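Soluble inorganic pyrophosphatase (Toxoplasma gondii, PDB 5WRT) probably hydrolyses inorganic pyrophosphate to two phosphates as a family I pyrophosphatase that depends on magnesium. Local coordinates at residues Phe47-Glu52 against Val137-Leu142; Thr57-Glu62 against Leu82-Ser87; Gly108-His113 against Phe205-Ala210. All blocks are in the same frame, centred on the assembly; numbering follows the deposited sequence.

Interaction 1 (Phe47-Glu52 against Val137-Leu142); sequences FNMVVE and VPVKVL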
ATOM      1  N   PHE A  47     -17.995  10.841  16.911  1.00 26.40           N
ATOM      2  CA  PHE A  47     -18.748  10.677  15.679  1.00 25.43           C
ATOM      3  C   PHE A  47     -18.988   9.189  15.486  1.00 25.86           C
ATOM      4  O   PHE A  47     -18.123   8.370  15.813  1.00 26.19           O
ATOM      5  CB  PHE A  47     -18.003  11.222  14.452  1.00 23.98           C
ATOM      6  CG  PHE A  47     -17.579  12.660  14.566  1.00 24.13           C
ATOM      7  CD1 PHE A  47     -16.478  13.015  15.326  1.00 24.07           C
ATOM      8  CD2 PHE A  47     -18.269  13.653  13.887  1.00 24.69           C
ATOM      9  CE1 PHE A  47     -16.079  14.335  15.418  1.00 24.34           C
ATOM     10  CE2 PHE A  47     -17.876  14.973  13.976  1.00 24.48           C
ATOM     11  CZ  PHE A  47     -16.779  15.315  14.742  1.00 23.60           C
ATOM     12  N   ASN A  48     -20.148   8.833  14.951  1.00 24.14           N
ATOM     13  CA  ASN A  48     -20.392   7.439  14.619  1.00 25.39           C
ATOM     14  C   ASN A  48     -19.781   7.115  13.265  1.00 24.65           C
ATOM     15  O   ASN A  48     -19.824   7.925  12.334  1.00 23.69           O
ATOM     16  CB  ASN A  48     -21.887   7.121  14.627  1.00 25.79           C
ATOM     17  CG  ASN A  48     -22.341   6.498  15.935  1.00 27.70           C
ATOM     18  OD1 ASN A  48     -21.582   5.782  16.591  1.00 27.61           O
ATOM     19  ND2 ASN A  48     -23.586   6.752  16.310  1.00 28.54           N
ATOM     20  N   MET A  49     -19.191   5.930  13.169  1.00 24.68           N
ATOM     21  CA  MET A  49     -18.590   5.444  11.938  1.00 24.56           C
ATOM     22  C   MET A  49     -19.282   4.156  11.528  1.00 25.92           C
ATOM     23  O   MET A  49     -19.397   3.228  12.334  1.00 27.07           O
ATOM     24  CB  MET A  49     -17.088   5.205  12.115  1.00 23.36           C
ATOM     25  CG  MET A  49     -16.487   4.255  11.088  1.00 22.65           C
ATOM     26  SD  MET A  49     -14.749   3.892  11.415  1.00 23.71           S
ATOM     27  CE  MET A  49     -14.283   3.050   9.902  1.00 22.25           C
ATOM     28  N   VAL A  50     -19.750   4.109  10.287  1.00 23.72           N
ATOM     29  CA  VAL A  50     -20.294   2.885   9.711  1.00 24.42           C
ATOM     30  C   VAL A  50     -19.138   2.166   9.029  1.00 24.07           C
ATOM     31  O   VAL A  50     -18.590   2.653   8.036  1.00 23.52           O
ATOM     32  CB  VAL A  50     -21.435   3.176   8.729  1.00 24.85           C
ATOM     33  CG1 VAL A  50     -21.876   1.895   8.031  1.00 25.70           C
ATOM     34  CG2 VAL A  50     -22.607   3.823   9.454  1.00 25.31           C
ATOM     35  N   VAL A  51     -18.760   1.012   9.566  1.00 25.54           N
ATOM     36  CA  VAL A  51     -17.639   0.251   9.028  1.00 25.66           C
ATOM     37  C   VAL A  51     -18.110  -0.478   7.777  1.00 26.63           C
ATOM     38  O   VAL A  51     -19.025  -1.305   7.837  1.00 27.28           O
ATOM     39  CB  VAL A  51     -17.088  -0.732  10.069  1.00 26.00           C
ATOM     40  CG1 VAL A  51     -15.927  -1.527   9.488  1.00 24.78           C
ATOM     41  CG2 VAL A  51     -16.664   0.011  11.326  1.00 26.00           C
ATOM     42  N   GLU A  52     -17.482  -0.173   6.643  1.00 26.31           N
ATOM     43  CA  GLU A  52     -17.766  -0.857   5.387  1.00 26.20           C
ATOM     44  C   GLU A  52     -16.713  -1.906   5.052  1.00 27.99           C
ATOM     45  O   GLU A  52     -17.057  -3.040   4.702  1.00 28.24           O
ATOM     46  CB  GLU A  52     -17.875   0.158   4.241  1.00 25.23           C
ATOM     47  CG  GLU A  52     -19.048   1.121   4.359  1.00 25.28           C
ATOM     48  CD  GLU A  52     -19.007   2.229   3.318  1.00 26.09           C
ATOM     49  OE1 GLU A  52     -17.896   2.631   2.912  1.00 25.46           O
ATOM     50  OE2 GLU A  52     -20.089   2.697   2.904  1.00 26.16           O
ATOM     51  N   VAL A 137     -19.447   2.212  15.221  1.00 27.91           N
ATOM     52  CA  VAL A 137     -18.614   2.491  16.387  1.00 29.94           C
ATOM     53  C   VAL A 137     -18.432   3.994  16.555  1.00 28.85           C
ATOM     54  O   VAL A 137     -18.235   4.715  15.565  1.00 25.81           O
ATOM     55  CB  VAL A 137     -17.254   1.778  16.284  1.00 27.15           C
ATOM     56  CG1 VAL A 137     -17.442   0.270  16.326  1.00 28.86           C
ATOM     57  CG2 VAL A 137     -16.526   2.185  15.015  1.00 27.48           C
ATOM     58  N   PRO A 138     -18.508   4.513  17.779  1.00 28.13           N
ATOM     59  CA  PRO A 138     -18.171   5.924  18.004  1.00 27.02           C
ATOM     60  C   PRO A 138     -16.665   6.123  17.936  1.00 25.40           C
ATOM     61  O   PRO A 138     -15.897   5.363  18.530  1.00 25.51           O
ATOM     62  CB  PRO A 138     -18.716   6.207  19.412  1.00 28.52           C
ATOM     63  CG  PRO A 138     -19.553   5.007  19.777  1.00 30.71           C
ATOM     64  CD  PRO A 138     -18.990   3.861  19.005  1.00 28.86           C
ATOM     65  N   VAL A 139     -16.246   7.155  17.210  1.00 26.09           N
ATOM     66  CA  VAL A 139     -14.831   7.418  16.997  1.00 25.40           C
ATOM     67  C   VAL A 139     -14.531   8.868  17.345  1.00 24.19           C
ATOM     68  O   VAL A 139     -15.393   9.747  17.250  1.00 24.71           O
ATOM     69  CB  VAL A 139     -14.396   7.114  15.542  1.00 24.11           C
ATOM     70  CG1 VAL A 139     -14.691   5.665  15.186  1.00 24.28           C
ATOM     71  CG2 VAL A 139     -15.084   8.062  14.568  1.00 22.72           C
ATOM     72  N   LYS A 140     -13.290   9.110  17.754  1.00 24.36           N
ATOM     73  CA  LYS A 140     -12.768  10.457  17.927  1.00 24.44           C
ATOM     74  C   LYS A 140     -11.907  10.798  16.721  1.00 24.17           C
ATOM     75  O   LYS A 140     -11.004  10.036  16.359  1.00 24.44           O
ATOM     76  CB  LYS A 140     -11.960  10.578  19.219  1.00 24.90           C
ATOM     77  CG  LYS A 140     -11.219  11.896  19.365  1.00 25.18           C
ATOM     78  CD  LYS A 140     -10.637  12.054  20.760  1.00 28.26           C
ATOM     79  CE  LYS A 140      -9.927  10.790  21.214  1.00 29.25           C
ATOM     80  NZ  LYS A 140      -9.187  10.999  22.489  1.00 29.28           N
ATOM     81  N   VAL A 141     -12.195  11.935  16.103  1.00 21.96           N
ATOM     82  CA  VAL A 141     -11.521  12.340  14.877  1.00 22.67           C
ATOM     83  C   VAL A 141     -10.149  12.911  15.216  1.00 23.82           C
ATOM     84  O   VAL A 141     -10.016  13.753  16.113  1.00 25.07           O
ATOM     85  CB  VAL A 141     -12.384  13.350  14.106  1.00 22.83           C
ATOM     86  CG1 VAL A 141     -11.537  14.170  13.180  1.00 23.67           C
ATOM     87  CG2 VAL A 141     -13.471  12.617  13.330  1.00 21.50           C
ATOM     88  N   LEU A 142      -9.123  12.454  14.491  1.00 22.24           N
ATOM     89  CA  LEU A 142      -7.746  12.847  14.755  1.00 22.69           C
ATOM     90  C   LEU A 142      -7.121  13.702  13.662  1.00 22.57           C
ATOM     91  O   LEU A 142      -6.153  14.415  13.940  1.00 23.16           O
ATOM     92  CB  LEU A 142      -6.870  11.601  14.955  1.00 22.79           C
ATOM     93  CG  LEU A 142      -7.267  10.658  16.089  1.00 23.19           C
ATOM     94  CD1 LEU A 142      -6.529   9.332  15.960  1.00 23.21           C
ATOM     95  CD2 LEU A 142      -6.997  11.302  17.437  1.00 24.12           C
TER
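Phe-47 pairs with Val-139 and Met-49 with Val-137 in the antiparallel meeting of strands 47-53 and 136-149, neighbours in the strongly curved central sheet of the pyrophosphatase fold. The pairing illustrates how one pair of strands can show two different faces. Four backbone bonds zip it, the straightest running from Phe-47 N to Val-139 O (2.8 Å, 174°); the N-to-C directions of the segments stand at 120°, and the ladder spans three residue pairs. On the face of Phe-47, Met-49, Val-137 and Val-139 the packing is close. The Met-49 side chain crosses Val-139 obliquely, Val-139 CG1 lying 3.9 Å from Met-49 CB. Helix 214-232 backs this face, touching Phe-47 through Val-221 and Val-141 through Ala-217. The face of Asn-48 and Pro-138 is thinner and partly open to solvent at the proline: Asn-48 OD1 merely lies against the proline, 3.5 Å from Pro-138 N and without a hydrogen bond to it, while Asn-48 ND2 makes a weak hydrogen bond to Pro-34 O. Farther along strand 136-149, Val-141 reaches the phenyl ring of Phe-47 with one methyl, CG2, which stands 3.6 Å from Phe-47 CD1.

Interaction 2 (Thr57-Glu62 against Leu82-Ser87); sequences TRRKME and LREYAS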
ATOM      1  N   THR A  57      -8.779  -6.502   4.848  1.00 27.69           N
ATOM      2  CA  THR A  57      -9.550  -7.073   3.751  1.00 28.69           C
ATOM      3  C   THR A  57      -9.420  -6.165   2.534  1.00 28.64           C
ATOM      4  O   THR A  57      -8.872  -5.062   2.611  1.00 27.18           O
ATOM      5  CB  THR A  57     -11.032  -7.262   4.112  1.00 29.16           C
ATOM      6  OG1 THR A  57     -11.656  -5.983   4.288  1.00 28.36           O
ATOM      7  CG2 THR A  57     -11.182  -8.085   5.387  1.00 29.58           C
ATOM      8  N   ARG A  58      -9.928  -6.637   1.394  1.00 30.16           N
ATOM      9  CA  ARG A  58      -9.782  -5.881   0.158  1.00 31.15           C
ATOM     10  C   ARG A  58     -11.031  -5.860  -0.715  1.00 30.96           C
ATOM     11  O   ARG A  58     -10.993  -5.248  -1.786  1.00 31.62           O
ATOM     12  CB  ARG A  58      -8.577  -6.382  -0.660  1.00 31.33           C
ATOM     13  CG  ARG A  58      -8.680  -7.768  -1.244  1.00 32.87           C
ATOM     14  CD  ARG A  58      -7.561  -7.947  -2.258  1.00 32.87           C
ATOM     15  NE  ARG A  58      -7.491  -9.300  -2.796  1.00 38.00           N
ATOM     16  CZ  ARG A  58      -6.423 -10.086  -2.694  1.00 37.08           C
ATOM     17  NH1 ARG A  58      -5.334  -9.647  -2.075  1.00 34.63           N
ATOM     18  NH2 ARG A  58      -6.442 -11.304  -3.215  1.00 36.97           N
ATOM     19  N   ARG A  59     -12.119  -6.513  -0.317  1.00 30.06           N
ATOM     20  CA  ARG A  59     -13.353  -6.405  -1.083  1.00 32.74           C
ATOM     21  C   ARG A  59     -13.952  -5.017  -0.900  1.00 31.92           C
ATOM     22  O   ARG A  59     -14.030  -4.497   0.217  1.00 31.41           O
ATOM     23  CB  ARG A  59     -14.362  -7.466  -0.644  1.00 35.33           C
ATOM     24  CG  ARG A  59     -13.952  -8.893  -0.939  1.00 36.29           C
ATOM     25  CD  ARG A  59     -15.091  -9.857  -0.643  1.00 39.89           C
ATOM     26  NE  ARG A  59     -14.761 -11.221  -1.043  1.00 41.96           N
ATOM     27  CZ  ARG A  59     -14.276 -12.146  -0.222  1.00 44.16           C
ATOM     28  NH1 ARG A  59     -14.065 -11.858   1.055  1.00 43.22           N
ATOM     29  NH2 ARG A  59     -14.003 -13.362  -0.679  1.00 44.61           N
ATOM     30  N   LYS A  60     -14.389  -4.417  -2.008  1.00 31.88           N
ATOM     31  CA  LYS A  60     -14.902  -3.049  -1.989  1.00 32.35           C
ATOM     32  C   LYS A  60     -16.360  -3.078  -1.539  1.00 32.48           C
ATOM     33  O   LYS A  60     -17.299  -3.011  -2.335  1.00 34.43           O
ATOM     34  CB  LYS A  60     -14.744  -2.397  -3.357  1.00 31.93           C
ATOM     35  CG  LYS A  60     -15.111  -0.922  -3.394  1.00 31.46           C
ATOM     36  CD  LYS A  60     -14.394  -0.208  -4.529  1.00 33.39           C
ATOM     37  CE  LYS A  60     -14.946   1.192  -4.742  1.00 33.12           C
ATOM     38  NZ  LYS A  60     -14.709   1.689  -6.125  1.00 37.84           N
ATOM     39  N   MET A  61     -16.543  -3.180  -0.225  1.00 29.25           N
ATOM     40  CA  MET A  61     -17.872  -3.109   0.364  1.00 30.27           C
ATOM     41  C   MET A  61     -18.263  -1.653   0.567  1.00 29.55           C
ATOM     42  O   MET A  61     -17.465  -0.842   1.041  1.00 29.40           O
ATOM     43  CB  MET A  61     -17.908  -3.856   1.697  1.00 30.34           C
ATOM     44  CG  MET A  61     -17.327  -5.262   1.629  1.00 32.79           C
ATOM     45  SD  MET A  61     -18.262  -6.374   0.562  1.00 34.43           S
ATOM     46  CE  MET A  61     -19.838  -6.415   1.408  1.00 36.15           C
ATOM     47  N   GLU A  62     -19.507  -1.325   0.225  1.00 29.42           N
ATOM     48  CA  GLU A  62     -19.996   0.041   0.349  1.00 29.13           C
ATOM     49  C   GLU A  62     -21.494   0.029   0.596  1.00 31.91           C
ATOM     50  O   GLU A  62     -22.200  -0.893   0.181  1.00 33.81           O
ATOM     51  CB  GLU A  62     -19.716   0.872  -0.914  1.00 29.15           C
ATOM     52  CG  GLU A  62     -18.256   1.170  -1.197  1.00 31.56           C
ATOM     53  CD  GLU A  62     -18.056   1.861  -2.533  1.00 35.13           C
ATOM     54  OE1 GLU A  62     -18.980   1.823  -3.377  1.00 35.26           O
ATOM     55  OE2 GLU A  62     -16.972   2.445  -2.734  1.00 34.35           O
ATOM     56  N   LEU A  82     -17.668  -8.904  -9.194  1.00 46.43           N
ATOM     57  CA  LEU A  82     -17.364  -8.287  -7.910  1.00 43.40           C
ATOM     58  C   LEU A  82     -16.053  -7.515  -7.977  1.00 41.44           C
ATOM     59  O   LEU A  82     -15.046  -8.019  -8.483  1.00 41.14           O
ATOM     60  CB  LEU A  82     -17.290  -9.362  -6.829  1.00 42.66           C
ATOM     61  CG  LEU A  82     -18.610 -10.081  -6.566  1.00 46.26           C
ATOM     62  CD1 LEU A  82     -18.395 -11.234  -5.614  1.00 45.09           C
ATOM     63  CD2 LEU A  82     -19.637  -9.109  -6.006  1.00 43.54           C
ATOM     64  N   ARG A  83     -16.069  -6.284  -7.475  1.00 40.55           N
ATOM     65  CA  ARG A  83     -14.899  -5.417  -7.506  1.00 40.08           C
ATOM     66  C   ARG A  83     -14.151  -5.500  -6.182  1.00 37.17           C
ATOM     67  O   ARG A  83     -14.759  -5.423  -5.109  1.00 35.85           O
ATOM     68  CB  ARG A  83     -15.288  -3.969  -7.812  1.00 38.88           C
ATOM     69  CG  ARG A  83     -14.179  -2.963  -7.525  1.00 40.01           C
ATOM     70  CD  ARG A  83     -14.570  -1.542  -7.905  1.00 39.20           C
ATOM     71  NE  ARG A  83     -14.426  -1.317  -9.342  1.00 43.64           N
ATOM     72  CZ  ARG A  83     -15.402  -0.902 -10.144  1.00 47.67           C
ATOM     73  NH1 ARG A  83     -16.608  -0.654  -9.653  1.00 45.60           N
ATOM     74  NH2 ARG A  83     -15.168  -0.732 -11.439  1.00 47.91           N
ATOM     75  N   GLU A  84     -12.836  -5.658  -6.267  1.00 35.36           N
ATOM     76  CA  GLU A  84     -11.944  -5.601  -5.122  1.00 35.36           C
ATOM     77  C   GLU A  84     -10.915  -4.505  -5.354  1.00 34.37           C
ATOM     78  O   GLU A  84     -10.618  -4.147  -6.498  1.00 35.35           O
ATOM     79  CB  GLU A  84     -11.216  -6.932  -4.897  1.00 34.05           C
ATOM     80  CG  GLU A  84     -12.108  -8.115  -4.582  1.00 37.10           C
ATOM     81  CD  GLU A  84     -11.304  -9.352  -4.223  1.00 38.21           C
ATOM     82  OE1 GLU A  84     -10.055  -9.288  -4.285  1.00 36.45           O
ATOM     83  OE2 GLU A  84     -11.916 -10.387  -3.881  1.00 38.01           O
ATOM     84  N   TYR A  85     -10.380  -3.963  -4.266  1.00 31.51           N
ATOM     85  CA  TYR A  85      -9.193  -3.134  -4.392  1.00 31.33           C
ATOM     86  C   TYR A  85      -8.004  -4.006  -4.778  1.00 31.71           C
ATOM     87  O   TYR A  85      -7.949  -5.197  -4.460  1.00 31.69           O
ATOM     88  CB  TYR A  85      -8.908  -2.389  -3.088  1.00 29.89           C
ATOM     89  CG  TYR A  85      -9.883  -1.267  -2.806  1.00 29.09           C
ATOM     90  CD1 TYR A  85     -10.210  -0.344  -3.792  1.00 31.16           C
ATOM     91  CD2 TYR A  85     -10.475  -1.129  -1.558  1.00 28.21           C
ATOM     92  CE1 TYR A  85     -11.099   0.682  -3.545  1.00 30.23           C
ATOM     93  CE2 TYR A  85     -11.366  -0.104  -1.300  1.00 28.82           C
ATOM     94  CZ  TYR A  85     -11.675   0.798  -2.298  1.00 30.58           C
ATOM     95  OH  TYR A  85     -12.562   1.822  -2.050  1.00 32.58           O
ATOM     96  N   ALA A  86      -7.039  -3.399  -5.472  1.00 30.44           N
ATOM     97  CA  ALA A  86      -5.858  -4.145  -5.883  1.00 30.02           C
ATOM     98  C   ALA A  86      -4.978  -4.528  -4.703  1.00 29.31           C
ATOM     99  O   ALA A  86      -4.157  -5.442  -4.828  1.00 29.38           O
ATOM    100  CB  ALA A  86      -5.047  -3.333  -6.895  1.00 31.08           C
ATOM    101  N   SER A  87      -5.134  -3.857  -3.566  1.00 28.41           N
ATOM    102  CA  SER A  87      -4.317  -4.100  -2.390  1.00 26.92           C
ATOM    103  C   SER A  87      -5.206  -4.221  -1.162  1.00 26.98           C
ATOM    104  O   SER A  87      -6.314  -3.677  -1.120  1.00 27.64           O
ATOM    105  CB  SER A  87      -3.293  -2.980  -2.185  1.00 27.48           C
ATOM    106  OG  SER A  87      -2.276  -3.045  -3.169  1.00 28.00           O
TER
HETATM  107  O   HOH W   1     -14.434 -10.805  -3.994  1.00 39.48           O
HETATM  108  O   HOH W   2     -14.877   2.196  -0.860  1.00 28.85           O
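In the small antiparallel sheet of strands 72-74, 57-63 and 84-89, strand 84-89, outermost within this chain, pairs with strand 57-63, and Arg-59 faces Glu-84 as a non-hydrogen-bonded pair beside the subunit interface. Tyr-85 N bonds to Arg-58 O (2.9 Å), and Lys-60, the central residue of an inverse gamma turn, gives a longer bond from its N to Arg-83 O (3.3 Å). The side chains of Arg-58 and Glu-84 form a salt bridge: NE of Arg-58 meets OE1 of Glu-84 at 3.0 Å, on the syn side but 30° out of the carboxylate plane, and close to the guanidinium plane; the two planes are 45° apart. The other oxygen is tied less directly, through a water that accepts from Arg-59 NE and donates to Glu-84 OE2. Lys-60 lies beside Arg-83, and its chain, extended beyond CG, crosses Tyr-85 at about a right angle, with Lys-60 CD 3.6 Å from Tyr-85 CE1. A second water joins Tyr-85 OH (2.6 Å) to Glu-62 OE2. The Tyr-85 side chain is about 6 Å from a bound magnesium ion. Asp-75 forms a salt bridge with Arg-83, while Ser-87 OG bonds to Tyr-90 of the second subunit. The charges of Lys-60 and Arg-83, with NZ and NE 4.4 Å apart, presumably repel each other, and Asp-75 would offset part of that cost.

Interaction 3 (Gly108-His113 against Phe205-Ala210); sequences GREVFH and FGHDEA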
ATOM      1  N   GLY A 108     -11.016  25.336  -1.920  1.00 43.97           N
ATOM      2  CA  GLY A 108      -9.991  26.359  -1.965  1.00 43.03           C
ATOM      3  C   GLY A 108      -8.837  26.028  -2.888  1.00 43.45           C
ATOM      4  O   GLY A 108      -8.861  25.022  -3.603  1.00 41.90           O
ATOM      5  N   ARG A 109      -7.804  26.867  -2.867  1.00 41.03           N
ATOM      6  CA  ARG A 109      -6.660  26.660  -3.742  1.00 41.34           C
ATOM      7  C   ARG A 109      -5.682  25.636  -3.179  1.00 39.48           C
ATOM      8  O   ARG A 109      -4.884  25.069  -3.932  1.00 38.89           O
ATOM      9  CB  ARG A 109      -5.948  28.006  -3.921  1.00 44.01           C
ATOM     10  CG  ARG A 109      -4.611  27.986  -4.621  1.00 44.50           C
ATOM     11  CD  ARG A 109      -4.723  27.744  -6.105  1.00 44.93           C
ATOM     12  NE  ARG A 109      -3.394  27.813  -6.700  1.00 48.03           N
ATOM     13  CZ  ARG A 109      -2.834  28.920  -7.177  1.00 49.34           C
ATOM     14  NH1 ARG A 109      -3.490  30.073  -7.157  1.00 48.97           N
ATOM     15  NH2 ARG A 109      -1.613  28.865  -7.686  1.00 45.87           N
ATOM     16  N   GLU A 110      -5.773  25.341  -1.884  1.00 39.68           N
ATOM     17  CA  GLU A 110      -5.012  24.261  -1.265  1.00 38.98           C
ATOM     18  C   GLU A 110      -5.454  22.875  -1.718  1.00 38.12           C
ATOM     19  O   GLU A 110      -4.682  21.922  -1.581  1.00 35.60           O
ATOM     20  CB  GLU A 110      -5.091  24.425   0.246  1.00 38.25           C
ATOM     21  CG  GLU A 110      -4.505  25.767   0.658  1.00 40.80           C
ATOM     22  CD  GLU A 110      -5.561  26.837   0.874  1.00 43.83           C
ATOM     23  OE1 GLU A 110      -5.262  27.838   1.561  1.00 43.56           O
ATOM     24  OE2 GLU A 110      -6.669  26.707   0.307  1.00 45.38           O
ATOM     25  N   VAL A 111      -6.663  22.739  -2.250  1.00 37.71           N
ATOM     26  CA  VAL A 111      -7.148  21.459  -2.744  1.00 36.32           C
ATOM     27  C   VAL A 111      -7.306  21.480  -4.264  1.00 37.55           C
ATOM     28  O   VAL A 111      -8.084  20.708  -4.816  1.00 36.59           O
ATOM     29  CB  VAL A 111      -8.457  21.057  -2.045  1.00 34.90           C
ATOM     30  CG1 VAL A 111      -8.233  20.913  -0.550  1.00 32.86           C
ATOM     31  CG2 VAL A 111      -9.547  22.076  -2.324  1.00 38.66           C
ATOM     32  N   PHE A 112      -6.560  22.357  -4.941  1.00 38.51           N
ATOM     33  CA  PHE A 112      -6.597  22.494  -6.399  1.00 38.22           C
ATOM     34  C   PHE A 112      -8.002  22.804  -6.902  1.00 39.79           C
ATOM     35  O   PHE A 112      -8.366  22.425  -8.019  1.00 39.79           O
ATOM     36  CB  PHE A 112      -6.060  21.245  -7.106  1.00 38.28           C
ATOM     37  CG  PHE A 112      -4.785  20.709  -6.525  1.00 38.94           C
ATOM     38  CD1 PHE A 112      -3.561  21.231  -6.905  1.00 39.63           C
ATOM     39  CD2 PHE A 112      -4.809  19.655  -5.628  1.00 36.80           C
ATOM     40  CE1 PHE A 112      -2.388  20.729  -6.378  1.00 39.67           C
ATOM     41  CE2 PHE A 112      -3.640  19.147  -5.101  1.00 34.96           C
ATOM     42  CZ  PHE A 112      -2.426  19.685  -5.476  1.00 36.74           C
ATOM     43  N   HIS A 113      -8.798  23.495  -6.085  1.00 40.45           N
ATOM     44  CA  HIS A 113     -10.179  23.853  -6.412  1.00 42.06           C
ATOM     45  C   HIS A 113     -11.039  22.630  -6.738  1.00 42.20           C
ATOM     46  O   HIS A 113     -12.073  22.756  -7.403  1.00 43.83           O
ATOM     47  CB  HIS A 113     -10.219  24.856  -7.573  1.00 46.68           C
ATOM     48  CG  HIS A 113      -9.552  26.162  -7.265  1.00 46.51           C
ATOM     49  ND1 HIS A 113      -9.952  26.978  -6.229  1.00 45.73           N
ATOM     50  CD2 HIS A 113      -8.501  26.784  -7.849  1.00 46.59           C
ATOM     51  CE1 HIS A 113      -9.181  28.049  -6.191  1.00 47.36           C
ATOM     52  NE2 HIS A 113      -8.293  27.957  -7.165  1.00 48.99           N
ATOM     53  N   PHE A 205      -2.413  14.911  -3.198  1.00 29.14           N
ATOM     54  CA  PHE A 205      -2.959  15.357  -1.925  1.00 28.84           C
ATOM     55  C   PHE A 205      -2.884  16.872  -1.846  1.00 30.74           C
ATOM     56  O   PHE A 205      -1.850  17.465  -2.163  1.00 33.01           O
ATOM     57  CB  PHE A 205      -2.209  14.729  -0.745  1.00 27.61           C
ATOM     58  CG  PHE A 205      -2.442  13.255  -0.599  1.00 28.48           C
ATOM     59  CD1 PHE A 205      -1.600  12.343  -1.217  1.00 28.53           C
ATOM     60  CD2 PHE A 205      -3.505  12.778   0.151  1.00 27.46           C
ATOM     61  CE1 PHE A 205      -1.816  10.983  -1.088  1.00 26.69           C
ATOM     62  CE2 PHE A 205      -3.727  11.419   0.282  1.00 26.94           C
ATOM     63  CZ  PHE A 205      -2.880  10.519  -0.339  1.00 25.45           C
ATOM     64  N   GLY A 206      -3.985  17.491  -1.433  1.00 30.92           N
ATOM     65  CA  GLY A 206      -3.994  18.914  -1.184  1.00 30.06           C
ATOM     66  C   GLY A 206      -3.252  19.246   0.098  1.00 30.71           C
ATOM     67  O   GLY A 206      -2.773  18.377   0.829  1.00 28.97           O
ATOM     68  N   HIS A 207      -3.156  20.549   0.367  1.00 30.85           N
ATOM     69  CA  HIS A 207      -2.498  21.061   1.572  1.00 30.52           C
ATOM     70  C   HIS A 207      -1.072  20.535   1.699  1.00 29.63           C
ATOM     71  O   HIS A 207      -0.597  20.223   2.794  1.00 29.69           O
ATOM     72  CB  HIS A 207      -3.311  20.732   2.827  1.00 29.69           C
ATOM     73  CG  HIS A 207      -4.659  21.383   2.867  1.00 32.02           C
ATOM     74  ND1 HIS A 207      -4.859  22.650   3.371  1.00 32.02           N
ATOM     75  CD2 HIS A 207      -5.876  20.941   2.470  1.00 30.90           C
ATOM     76  CE1 HIS A 207      -6.139  22.963   3.279  1.00 34.59           C
ATOM     77  NE2 HIS A 207      -6.778  21.943   2.735  1.00 32.50           N
ATOM     78  N   ASP A 208      -0.382  20.425   0.560  1.00 31.24           N
ATOM     79  CA  ASP A 208       1.007  19.963   0.513  1.00 32.24           C
ATOM     80  C   ASP A 208       1.164  18.584   1.155  1.00 29.60           C
ATOM     81  O   ASP A 208       2.169  18.298   1.809  1.00 29.06           O
ATOM     82  CB  ASP A 208       1.952  20.979   1.163  1.00 33.66           C
ATOM     83  CG  ASP A 208       1.959  22.313   0.438  1.00 39.94           C
ATOM     84  OD1 ASP A 208       1.891  22.318  -0.811  1.00 39.41           O
ATOM     85  OD2 ASP A 208       2.034  23.360   1.118  1.00 40.31           O
ATOM     86  N   GLU A 209       0.154  17.731   0.979  1.00 29.30           N
ATOM     87  CA  GLU A 209       0.123  16.349   1.458  1.00 27.78           C
ATOM     88  C   GLU A 209       0.053  16.234   2.975  1.00 27.49           C
ATOM     89  O   GLU A 209       0.158  15.122   3.505  1.00 27.17           O
ATOM     90  CB  GLU A 209       1.327  15.540   0.961  1.00 27.19           C
ATOM     91  CG  GLU A 209       1.584  15.645  -0.530  1.00 29.36           C
ATOM     92  CD  GLU A 209       2.448  14.513  -1.043  1.00 28.52           C
ATOM     93  OE1 GLU A 209       3.079  13.823  -0.215  1.00 29.05           O
ATOM     94  OE2 GLU A 209       2.491  14.314  -2.274  1.00 30.42           O
ATOM     95  N   ALA A 210      -0.126  17.339   3.692  1.00 24.84           N
ATOM     96  CA  ALA A 210      -0.142  17.279   5.145  1.00 24.69           C
ATOM     97  C   ALA A 210      -1.401  16.587   5.656  1.00 24.04           C
ATOM     98  O   ALA A 210      -2.470  16.649   5.043  1.00 23.71           O
ATOM     99  CB  ALA A 210      -0.054  18.685   5.738  1.00 25.67           C
TER
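Val-111 and Gly-206 bring their backbones together with CA atoms 4.3 Å apart, although neither 108-113 nor 205-210 runs as a regular helix or strand at this point. The first segment curls back on itself, closed by a bond from His-113 N to Gly-108 O, and enters left-handed backbone angles at Phe-112 and His-113. The second does likewise at His-207, Asp-208 and Glu-209, where Glu-209 N bonds to Gly-206 O and Ala-210 N to His-207 O in a left-handed turn. A single hydrogen bond joins the two curls, from His-207 N to Glu-110 O (2.8 Å), with the donor tilted 30° from the carbonyl plane. The same oxygen comes within 3.1 Å of Gly-206 CA, a close approach that relies on the absence of a side chain there. In the pyrophosphatase fold this fastens the loop between strands 92-95 and 115-125 to the irregular part of strand 204-212, which pairs with strand 136-149 of the central sheet. The imidazole of His-207, with CG anti to its own carbonyl carbon (chi1 -64°), takes Glu-110 CB over one face in a CH-pi contact, 3.7 Å from the ring centroid and 19° off the normal. Val-111 runs alongside the histidine, and its CG1 methyl lies 3.7 Å from His-207 NE2. At the edge of the Phe-112 ring, near its plane, Phe-205 O lies 3.8 Å from Phe-112 CE2. Gly-206 CA is 3.9 Å from Phe-112 CE2. Ile-148 of strand 136-149 also touches the Phe-112 side chain.

All three contacts belong to the pyrophosphatase part of the longer protein, which this chain contains. Interactions 1 and 2 have centres 20 Å apart and touch where Glu-52 packs on Met-61 and Glu-62; strands 47-53 and 57-63 follow each other in the chain, and the pairing of 57-62 with 82-87 closes within the longer span bounded by interaction 1. Interaction 3 is about 24 Å and 27 Å from the others, centre to centre. Its segments alternate along the chain with those of interaction 1, and both reach the central sheet through neighbouring strands 136-149 and 204-212. One sheet thus connects the buried core with an outlying loop, while interaction 2 comes near a magnesium ion through Tyr-85 and touches the second subunit at Arg-58, Ala-86 and Ser-87.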